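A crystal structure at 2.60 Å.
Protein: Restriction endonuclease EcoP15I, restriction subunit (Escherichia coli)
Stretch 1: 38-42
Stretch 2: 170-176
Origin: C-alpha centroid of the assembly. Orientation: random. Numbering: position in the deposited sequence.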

ATOM      1  N   VAL C  38      -9.636  24.399   6.890  1.00 60.78           N
ATOM      2  CA  VAL C  38      -8.254  24.764   6.570  1.00 59.62           C
ATOM      3  C   VAL C  38      -7.366  25.010   7.803  1.00 63.38           C
ATOM      4  O   VAL C  38      -6.158  24.798   7.723  1.00 64.44           O
ATOM      5  CB  VAL C  38      -8.230  25.975   5.652  1.00 60.03           C
ATOM      6  N   ARG C  39      -7.956  25.439   8.938  1.00 57.77           N
ATOM      7  CA  ARG C  39      -7.245  25.724  10.194  1.00 55.94           C
ATOM      8  C   ARG C  39      -6.575  24.462  10.770  1.00 56.15           C
ATOM      9  O   ARG C  39      -5.521  24.553  11.414  1.00 55.15           O
ATOM     10  CB  ARG C  39      -8.213  26.355  11.217  1.00 53.91           C
ATOM     11  CG  ARG C  39      -7.543  26.989  12.441  1.00 60.89           C
ATOM     12  CD  ARG C  39      -8.334  28.165  12.992  1.00 72.95           C
ATOM     13  NE  ARG C  39      -9.607  27.768  13.601  1.00 78.89           N
ATOM     14  CZ  ARG C  39     -10.752  28.425  13.446  1.00 90.82           C
ATOM     15  NH1 ARG C  39     -10.802  29.518  12.694  1.00 77.19           N
ATOM     16  NH2 ARG C  39     -11.859  27.992  14.037  1.00 75.71           N
ATOM     17  N   LEU C  40      -7.198  23.303  10.526  1.00 50.66           N
ATOM     18  CA  LEU C  40      -6.750  21.998  10.994  1.00 50.61           C
ATOM     19  C   LEU C  40      -5.613  21.415  10.128  1.00 53.04           C
ATOM     20  O   LEU C  40      -4.805  20.634  10.627  1.00 51.98           O
ATOM     21  CB  LEU C  40      -7.950  21.036  11.046  1.00 50.82           C
ATOM     22  CG  LEU C  40      -8.561  20.792  12.426  1.00 55.37           C
ATOM     23  CD1 LEU C  40     -10.053  20.680  12.351  1.00 54.87           C
ATOM     24  CD2 LEU C  40      -8.016  19.545  13.044  1.00 59.56           C
ATOM     25  N   LEU C  41      -5.543  21.820   8.847  1.00 48.25           N
ATOM     26  CA  LEU C  41      -4.547  21.322   7.894  1.00 47.40           C
ATOM     27  C   LEU C  41      -3.427  22.326   7.600  1.00 53.15           C
ATOM     28  O   LEU C  41      -2.309  21.915   7.278  1.00 52.62           O
ATOM     29  CB  LEU C  41      -5.220  20.889   6.563  1.00 46.58           C
ATOM     30  CG  LEU C  41      -6.517  20.061   6.614  1.00 48.26           C
ATOM     31  CD1 LEU C  41      -7.506  20.599   5.671  1.00 48.15           C
ATOM     32  CD2 LEU C  41      -6.274  18.665   6.250  1.00 48.40           C
ATOM     33  N   ALA C  42      -3.731  23.630   7.621  1.00 51.12           N
ATOM     34  CA  ALA C  42      -2.722  24.643   7.298  1.00 51.18           C
ATOM     35  C   ALA C  42      -2.033  25.215   8.527  1.00 54.36           C
ATOM     36  O   ALA C  42      -2.532  25.084   9.641  1.00 53.54           O
ATOM     37  CB  ALA C  42      -3.321  25.756   6.432  1.00 51.67           C
ATOM     38  N   PHE C 170       1.016  14.577   3.899  1.00 45.60           N
ATOM     39  CA  PHE C 170       1.547  15.753   4.574  1.00 44.73           C
ATOM     40  C   PHE C 170       0.495  16.863   4.566  1.00 48.28           C
ATOM     41  O   PHE C 170       0.220  17.444   5.609  1.00 47.06           O
ATOM     42  CB  PHE C 170       2.892  16.211   3.936  1.00 45.65           C
ATOM     43  CG  PHE C 170       3.462  17.531   4.439  1.00 45.55           C
ATOM     44  CD1 PHE C 170       4.195  17.588   5.617  1.00 46.52           C
ATOM     45  CD2 PHE C 170       3.292  18.706   3.708  1.00 46.79           C
ATOM     46  CE1 PHE C 170       4.741  18.797   6.063  1.00 47.49           C
ATOM     47  CE2 PHE C 170       3.850  19.914   4.146  1.00 48.74           C
ATOM     48  CZ  PHE C 170       4.553  19.954   5.331  1.00 46.95           C
ATOM     49  N   VAL C 171      -0.085  17.141   3.390  1.00 45.38           N
ATOM     50  CA  VAL C 171      -1.123  18.151   3.197  1.00 45.50           C
ATOM     51  C   VAL C 171      -2.378  17.795   4.054  1.00 52.53           C
ATOM     52  O   VAL C 171      -2.845  18.633   4.830  1.00 51.96           O
ATOM     53  CB  VAL C 171      -1.424  18.326   1.674  1.00 47.76           C
ATOM     54  CG1 VAL C 171      -2.755  19.031   1.432  1.00 47.81           C
ATOM     55  CG2 VAL C 171      -0.291  19.067   0.974  1.00 46.69           C
ATOM     56  N   GLU C 172      -2.851  16.532   3.953  1.00 50.83           N
ATOM     57  CA  GLU C 172      -4.020  15.987   4.647  1.00 51.52           C
ATOM     58  C   GLU C 172      -3.935  15.763   6.176  1.00 57.08           C
ATOM     59  O   GLU C 172      -4.984  15.621   6.819  1.00 56.74           O
ATOM     60  CB  GLU C 172      -4.536  14.725   3.928  1.00 52.86           C
ATOM     61  CG  GLU C 172      -5.197  14.990   2.582  1.00 64.01           C
ATOM     62  CD  GLU C 172      -6.334  15.997   2.541  1.00 83.84           C
ATOM     63  OE1 GLU C 172      -7.097  16.099   3.529  1.00 87.87           O
ATOM     64  OE2 GLU C 172      -6.466  16.680   1.502  1.00 67.77           O
ATOM     65  N   ALA C 173      -2.706  15.706   6.741  1.00 54.89           N
ATOM     66  CA  ALA C 173      -2.419  15.495   8.169  1.00 54.89           C
ATOM     67  C   ALA C 173      -3.005  16.587   9.065  1.00 61.86           C
ATOM     68  O   ALA C 173      -2.842  17.773   8.792  1.00 61.60           O
ATOM     69  CB  ALA C 173      -0.921  15.383   8.389  1.00 55.44           C
ATOM     70  N   SER C 174      -3.699  16.169  10.130  1.00 61.28           N
ATOM     71  CA  SER C 174      -4.402  17.017  11.102  1.00 61.54           C
ATOM     72  C   SER C 174      -3.489  17.663  12.145  1.00 65.84           C
ATOM     73  O   SER C 174      -2.517  17.041  12.581  1.00 65.73           O
ATOM     74  CB  SER C 174      -5.513  16.218  11.784  1.00 64.69           C
ATOM     75  OG  SER C 174      -6.061  16.887  12.908  1.00 74.81           O
ATOM     76  N   ASN C 175      -3.837  18.907  12.555  1.00 62.31           N
ATOM     77  CA  ASN C 175      -3.140  19.723  13.562  1.00 61.83           C
ATOM     78  C   ASN C 175      -3.620  19.403  14.977  1.00 65.56           C
ATOM     79  O   ASN C 175      -2.851  19.604  15.923  1.00 66.26           O
ATOM     80  CB  ASN C 175      -3.338  21.210  13.282  1.00 62.46           C
ATOM     81  N   PHE C 176      -4.882  18.924  15.123  1.00 60.80           N
ATOM     82  CA  PHE C 176      -5.531  18.556  16.393  1.00 82.84           C
ATOM     83  C   PHE C 176      -4.547  18.059  17.451  1.00 96.65           C
ATOM     84  O   PHE C 176      -4.646  18.440  18.614  1.00 58.43           O
ATOM     85  CB  PHE C 176      -6.633  17.499  16.164  1.00 84.60           C
ATOM     86  CG  PHE C 176      -7.306  17.018  17.430  1.00 86.03           C
ATOM     87  CD1 PHE C 176      -8.421  17.675  17.936  1.00 88.85           C
ATOM     88  CD2 PHE C 176      -6.814  15.916  18.127  1.00 88.12           C
ATOM     89  CE1 PHE C 176      -9.025  17.246  19.122  1.00 89.79           C
ATOM     90  CE2 PHE C 176      -7.411  15.498  19.319  1.00 90.72           C
ATOM     91  CZ  PHE C 176      -8.515  16.162  19.805  1.00 88.80           C
TER

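Segments remote in sequence can be joined by a single backbone bond while neighbouring side chains fill the space around it. The restriction subunit of EcoP15I offers a compact example, in which two leucines, Leu40 and Leu41, supply most of the covered surface on their side and pack against a segment at least 130 residues away.

Leu40 provides the polar link. Its carbonyl oxygen accepts a hydrogen bond from the backbone of Asn175, with Leu40 O and Asn175 N 2.8 Å apart. The distance is short, but the angle of 130° at the hydrogen bends the bond and makes it weak. This pairing accompanies a close approach of the two main chains, the CA atoms of Leu40 and Asn175 lying 5.0 Å apart. The CA-to-CB bond of Leu40 points sideways, yet the side chain ends nearer the other stretch: Leu40 CD2 lies 3.3 Å from Ser174 OG, a van der Waals contact of methyl with hydroxyl, and 4.0 Å from Phe176 CB, an apolar one. Ser174 OG also accepts a weak hydrogen bond from Phe176 N, at 3.2 Å, so the leucine methyl rests against a locally tied turn of chain.

Leu41 works differently, packing against the end of the helix that includes Val171 and Glu172. Leu41 CB sits 3.7 Å from Val171 O, and Leu41 CD2 reaches 3.4 Å from Glu172 O. Leu41 CD2 also lies 3.8 Å from Glu172 OE1, while the other carboxylate oxygen is hydrogen-bonded elsewhere in the structure. Ala173 then leaves helical geometry, leading the chain on toward Asn175. Together the contacts bury 289 Å², counting both sides: one weak backbone bond set among leucine contacts with backbone and side-chain atoms.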